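Local atomic coordinates of transcription antitermination protein NusB (Thermotoga maritima, PDB entry 1TZV), a protein that probably takes part in transcription antitermination of ribosomal RNA genes by binding the boxA antiterminator sequence of their operons. Residues 13-18 / 32-37; 90-95 / 125-130. One frame throughout, in Å; residues are numbered along the deposited sequence. Where two conformers were deposited one is given.

Contact 1 of 2, residues 13-18 / 32-37; sequences FKALFQ and EEILDE
Ile34 reaches Ala15 and Gln18 because its CG1 stands anti to its own carbonyl carbon, chi1 -69°, and the near-extended chi2 of 160° carries CD1 out to helix 5-19. The other branch, CG2, is left facing Lys14, whose chain folds at chi3, -63°, and brings its ammonium end across that methyl, the two side chains crossing at a slant. Ile34 is the last residue of helix 27-34, and its CA comes 7.3 Å from Ala15 CA. Its CD1 presses on the backbone at Ala15, 3.5 Å from Ala15 N, and also meets the methyl CB of Ala15 at 3.9 Å. Next to it the Gln18 side chain runs past in the opposite sense, leaving Gln18 NE2 3.4 Å from Ile34 CD1, a van der Waals touch. In the Lys14 conformer described, NZ lies 3.6 Å from Ile34 CG2, and the same nitrogen is hydrogen-bonded to Tyr39 OH. One water joins the polar margin: it donates to Glu33 OE1 at 2.6 Å and accepts a weak hydrogen bond of 2.7 Å from Gln18 NE2. Glu33 also forms a salt bridge to Arg22 through OE2, while Ala15 packs further on Leu31 of helix 27-34 and Ile51 of helix 41-56. An alanine in place of Ile34 lacks both branches, which would probably leave a gap between helices 5-19 and 27-34 and the Lys14 and Gln18 ends freer to turn. No direct hydrogen bond or salt bridge links the segments. One branched aliphatic side chain makes the direct contact by van der Waals fit, touching a methyl, a peptide nitrogen and the ends of two polar chains, while a single water, weakly held on the Gln18 side, gives the polar connection.

Contact 2 of 2, residues 90-95 / 125-130; sequences YELLFE and GILDRI
Leu92 meets Leu127 and Ile130 with no flat group between them; the rings of segment 90-95 turn to other neighbours. The Tyr90 ring meets that of Tyr50 with the planes at about 60°; the Tyr90 side chain also touches Ile61, and that of Phe94 touches Met60 and Asn57. What remains across the contact is aliphatic helix-to-helix packing inside the all-helical NusB fold, joining helix 79-94 near its C-terminal end to helix 117-134. The CB of Leu92 is directed toward helix 117-134, and its two methyls divide the work. CD1 goes to Leu127, 4.4 Å from Leu127 CD2, and CD2 goes to Ile130, 4.3 Å from Ile130 CG2. Both torsions of Leu92, chi1 -126° and chi2 130°, lie well off the staggered positions, and this setting turns one methyl to each target. Leu127 and Ile130 are three residues apart and so share one face of their helix. Leu127 also touches Leu85 and Ala88 of helix 79-94 and Ile104 and Ala107 of helix 100-114; Ile130 also touches Thr89. All three residues are buried, and their methyls meet loosely, a little beyond close van der Waals contact. Where helix 79-94 ends, Glu95 OE1 accepts from Tyr90 OH at 2.6 Å through its anti lone pair.

Overall arrangement
Contact 1 closes before contact 2 opens along the chain, and they lie on opposite sides of its centre, 13 Å and 9 Å from it respectively. Their own centres are about 22 Å apart, and their nearest atoms, at about 8 Å, do not touch. Helices 5-19 and 79-94 bridge the gap: Phe13 packs on Val84 and Leu87, Leu16 on Asn83, and Glu91 forms a salt bridge to Arg9. Contact 1 is a partly buried seam with polar margins and a water, whereas contact 2 is buried and wholly aliphatic. No RNA is part of this model, so neither contact can be tied to its binding; both join helices of the NusB fold.

Contact 1 of 2, residues 13-18 / 32-37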
# COMPACT_ATOMS: atom_id res chain seq x y z
N PHE A 13 2.39 5.71 0.60
CA PHE A 13 1.83 5.76 -0.74
C PHE A 13 2.49 6.85 -1.57
O PHE A 13 2.85 6.61 -2.72
CB PHE A 13 0.33 5.98 -0.71
CG PHE A 13 -0.25 6.18 -2.08
CD1 PHE A 13 -0.42 5.09 -2.93
CD2 PHE A 13 -0.50 7.45 -2.56
CE1 PHE A 13 -0.82 5.29 -4.26
CE2 PHE A 13 -0.90 7.66 -3.88
CZ PHE A 13 -1.06 6.57 -4.73
N LYS A 14 2.66 8.05 -1.00
CA LYS A 14 3.29 9.13 -1.75
C LYS A 14 4.71 8.78 -2.19
O LYS A 14 5.12 9.14 -3.29
CB LYS A 14 3.28 10.42 -0.94
CG LYS A 14 1.89 10.98 -0.72
CD LYS A 14 1.92 12.30 0.04
CE LYS A 14 2.49 12.12 1.44
NZ LYS A 14 2.65 13.42 2.15
N ALA A 15 5.46 8.07 -1.35
CA ALA A 15 6.82 7.68 -1.73
C ALA A 15 6.75 6.71 -2.92
O ALA A 15 7.51 6.84 -3.87
CB ALA A 15 7.55 7.04 -0.54
N LEU A 16 5.82 5.74 -2.87
CA LEU A 16 5.66 4.79 -3.97
C LEU A 16 5.25 5.52 -5.25
O LEU A 16 5.79 5.23 -6.32
CB LEU A 16 4.58 3.74 -3.63
CG LEU A 16 4.92 2.82 -2.47
CD1 LEU A 16 3.69 2.03 -2.09
CD2 LEU A 16 6.03 1.87 -2.87
N PHE A 17 4.31 6.44 -5.13
CA PHE A 17 3.84 7.22 -6.29
C PHE A 17 5.00 8.02 -6.90
O PHE A 17 5.24 7.97 -8.12
CB PHE A 17 2.71 8.15 -5.79
CG PHE A 17 2.13 9.08 -6.83
CD1 PHE A 17 2.77 10.28 -7.17
CD2 PHE A 17 0.91 8.79 -7.42
CE1 PHE A 17 2.19 11.19 -8.07
CE2 PHE A 17 0.31 9.69 -8.32
CZ PHE A 17 0.95 10.89 -8.65
N GLN A 18 5.73 8.74 -6.07
CA GLN A 18 6.85 9.53 -6.60
C GLN A 18 7.96 8.69 -7.22
O GLN A 18 8.59 9.10 -8.21
CB GLN A 18 7.41 10.43 -5.50
CG GLN A 18 6.43 11.51 -5.08
CD GLN A 18 7.06 12.59 -4.24
OE1 GLN A 18 6.91 13.78 -4.53
NE2 GLN A 18 7.77 12.19 -3.19
N GLU A 32 12.17 9.81 2.91
CA GLU A 32 12.77 10.80 3.82
C GLU A 32 12.48 12.25 3.44
O GLU A 32 12.47 13.13 4.31
CB GLU A 32 14.29 10.58 3.94
CG GLU A 32 14.67 9.28 4.66
CD GLU A 32 14.00 9.12 6.02
OE1 GLU A 32 14.06 10.05 6.85
OE2 GLU A 32 13.40 8.06 6.26
N GLU A 33 12.25 12.53 2.16
CA GLU A 33 11.93 13.89 1.73
C GLU A 33 10.50 14.24 2.17
O GLU A 33 10.19 15.39 2.50
CB GLU A 33 12.00 14.03 0.21
CG GLU A 33 13.35 13.74 -0.42
CD GLU A 33 13.33 13.94 -1.93
OE1 GLU A 33 12.22 14.02 -2.50
OE2 GLU A 33 14.41 14.00 -2.54
N ILE A 34 9.64 13.22 2.19
CA ILE A 34 8.23 13.38 2.56
C ILE A 34 8.07 13.51 4.07
O ILE A 34 7.30 14.35 4.56
CB ILE A 34 7.41 12.17 2.04
CG1 ILE A 34 7.36 12.24 0.51
CG2 ILE A 34 6.01 12.16 2.62
CD1 ILE A 34 7.03 10.92 -0.14
N LEU A 35 8.79 12.68 4.82
CA LEU A 35 8.72 12.71 6.27
C LEU A 35 9.39 13.99 6.77
O LEU A 35 10.47 14.37 6.31
CB LEU A 35 9.41 11.49 6.89
CG LEU A 35 8.78 10.13 6.55
CD1 LEU A 35 9.65 9.01 7.12
CD2 LEU A 35 7.36 10.04 7.09
N ASP A 36 8.72 14.67 7.68
CA ASP A 36 9.27 15.89 8.25
C ASP A 36 8.75 16.04 9.67
O ASP A 36 8.21 15.10 10.25
CB ASP A 36 8.91 17.12 7.40
CG ASP A 36 7.42 17.29 7.21
OD1 ASP A 36 6.65 16.79 8.05
OD2 ASP A 36 7.02 17.96 6.24
N GLU A 37 8.91 17.24 10.22
CA GLU A 37 8.48 17.54 11.58
C GLU A 37 7.00 17.30 11.84
O GLU A 37 6.60 17.13 13.00
CB GLU A 37 8.85 18.99 11.94
CG GLU A 37 8.47 20.00 10.87
CD GLU A 37 9.37 19.93 9.64
OE1 GLU A 37 8.99 20.50 8.59
OE2 GLU A 37 10.45 19.31 9.72
O HOH W 1 10.12 12.61 -1.96

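Contact 2 of 2, residues 90-95 / 125-130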
# COMPACT_ATOMS: atom_id res chain seq x y z
N TYR A 90 1.09 -5.62 1.11
CA TYR A 90 2.14 -5.64 2.10
C TYR A 90 1.51 -5.58 3.50
O TYR A 90 1.85 -6.36 4.39
CB TYR A 90 3.06 -4.42 1.93
CG TYR A 90 3.92 -4.20 3.16
CD1 TYR A 90 5.03 -5.03 3.42
CD2 TYR A 90 3.53 -3.29 4.14
CE1 TYR A 90 5.71 -4.95 4.64
CE2 TYR A 90 4.21 -3.21 5.37
CZ TYR A 90 5.28 -4.05 5.60
OH TYR A 90 5.91 -4.02 6.83
N GLU A 91 0.59 -4.65 3.70
CA GLU A 91 -0.03 -4.49 5.00
C GLU A 91 -0.81 -5.75 5.40
O GLU A 91 -0.72 -6.20 6.56
CB GLU A 91 -0.94 -3.25 4.99
CG GLU A 91 -1.44 -2.88 6.37
CD GLU A 91 -2.22 -1.59 6.34
OE1 GLU A 91 -3.46 -1.65 6.17
OE2 GLU A 91 -1.61 -0.52 6.47
N LEU A 92 -1.58 -6.30 4.47
CA LEU A 92 -2.34 -7.53 4.71
C LEU A 92 -1.44 -8.68 5.18
O LEU A 92 -1.72 -9.37 6.18
CB LEU A 92 -2.99 -7.96 3.40
CG LEU A 92 -4.46 -8.26 3.13
CD1 LEU A 92 -4.90 -7.50 1.88
CD2 LEU A 92 -4.61 -9.75 2.90
N LEU A 93 -0.34 -8.89 4.47
CA LEU A 93 0.56 -10.00 4.78
C LEU A 93 1.49 -9.82 5.96
O LEU A 93 1.73 -10.78 6.71
CB LEU A 93 1.43 -10.31 3.57
CG LEU A 93 0.76 -10.77 2.28
CD1 LEU A 93 1.79 -10.77 1.16
CD2 LEU A 93 0.16 -12.15 2.50
N PHE A 94 2.00 -8.61 6.15
CA PHE A 94 3.04 -8.36 7.13
C PHE A 94 2.78 -7.54 8.36
O PHE A 94 3.55 -7.61 9.33
CB PHE A 94 4.24 -7.76 6.40
CG PHE A 94 4.81 -8.66 5.35
CD1 PHE A 94 5.59 -9.75 5.71
CD2 PHE A 94 4.54 -8.45 4.00
CE1 PHE A 94 6.10 -10.62 4.74
CE2 PHE A 94 5.04 -9.31 3.02
CZ PHE A 94 5.82 -10.40 3.39
N GLU A 95 1.73 -6.74 8.34
CA GLU A 95 1.44 -5.91 9.48
C GLU A 95 0.35 -6.61 10.27
O GLU A 95 -0.84 -6.44 10.02
CB GLU A 95 1.04 -4.51 9.02
CG GLU A 95 2.21 -3.80 8.33
CD GLU A 95 3.33 -3.42 9.29
OE1 GLU A 95 4.49 -3.31 8.88
OE2 GLU A 95 3.03 -3.21 10.49
N GLY A 125 -12.36 -5.17 -5.17
CA GLY A 125 -12.52 -6.53 -5.66
C GLY A 125 -11.25 -7.35 -5.59
O GLY A 125 -11.27 -8.52 -5.14
N ILE A 126 -10.14 -6.77 -6.03
CA ILE A 126 -8.88 -7.49 -6.00
C ILE A 126 -8.45 -7.78 -4.56
O ILE A 126 -8.07 -8.91 -4.23
CB ILE A 126 -7.76 -6.69 -6.68
CG1 ILE A 126 -8.12 -6.48 -8.15
CG2 ILE A 126 -6.43 -7.42 -6.55
CD1 ILE A 126 -7.06 -5.74 -8.89
N LEU A 127 -8.51 -6.78 -3.71
CA LEU A 127 -8.11 -6.98 -2.32
C LEU A 127 -8.99 -7.97 -1.55
O LEU A 127 -8.48 -8.72 -0.72
CB LEU A 127 -8.01 -5.66 -1.58
CG LEU A 127 -6.90 -4.72 -2.08
CD1 LEU A 127 -6.97 -3.42 -1.32
CD2 LEU A 127 -5.52 -5.35 -1.91
N ASP A 128 -10.30 -7.98 -1.81
CA ASP A 128 -11.18 -8.94 -1.12
C ASP A 128 -10.72 -10.34 -1.48
O ASP A 128 -10.67 -11.23 -0.62
CB ASP A 128 -12.64 -8.78 -1.55
CG ASP A 128 -13.36 -7.66 -0.83
OD1 ASP A 128 -14.52 -7.39 -1.22
OD2 ASP A 128 -12.81 -7.06 0.11
N ARG A 129 -10.38 -10.55 -2.75
CA ARG A 129 -9.93 -11.86 -3.21
C ARG A 129 -8.57 -12.23 -2.61
O ARG A 129 -8.36 -13.37 -2.17
CB ARG A 129 -9.90 -11.89 -4.75
CG ARG A 129 -11.30 -11.89 -5.38
CD ARG A 129 -11.30 -11.45 -6.85
NE ARG A 129 -10.56 -12.37 -7.71
CZ ARG A 129 -9.93 -12.03 -8.84
NH1 ARG A 129 -9.29 -12.96 -9.54
NH2 ARG A 129 -9.92 -10.77 -9.27
N ILE A 130 -7.63 -11.29 -2.57
CA ILE A 130 -6.33 -11.59 -1.99
C ILE A 130 -6.48 -11.90 -0.50
O ILE A 130 -5.86 -12.85 0.01
CB ILE A 130 -5.35 -10.40 -2.15
CG1 ILE A 130 -4.98 -10.24 -3.63
CG2 ILE A 130 -4.09 -10.61 -1.30
CD1 ILE A 130 -4.23 -8.93 -3.93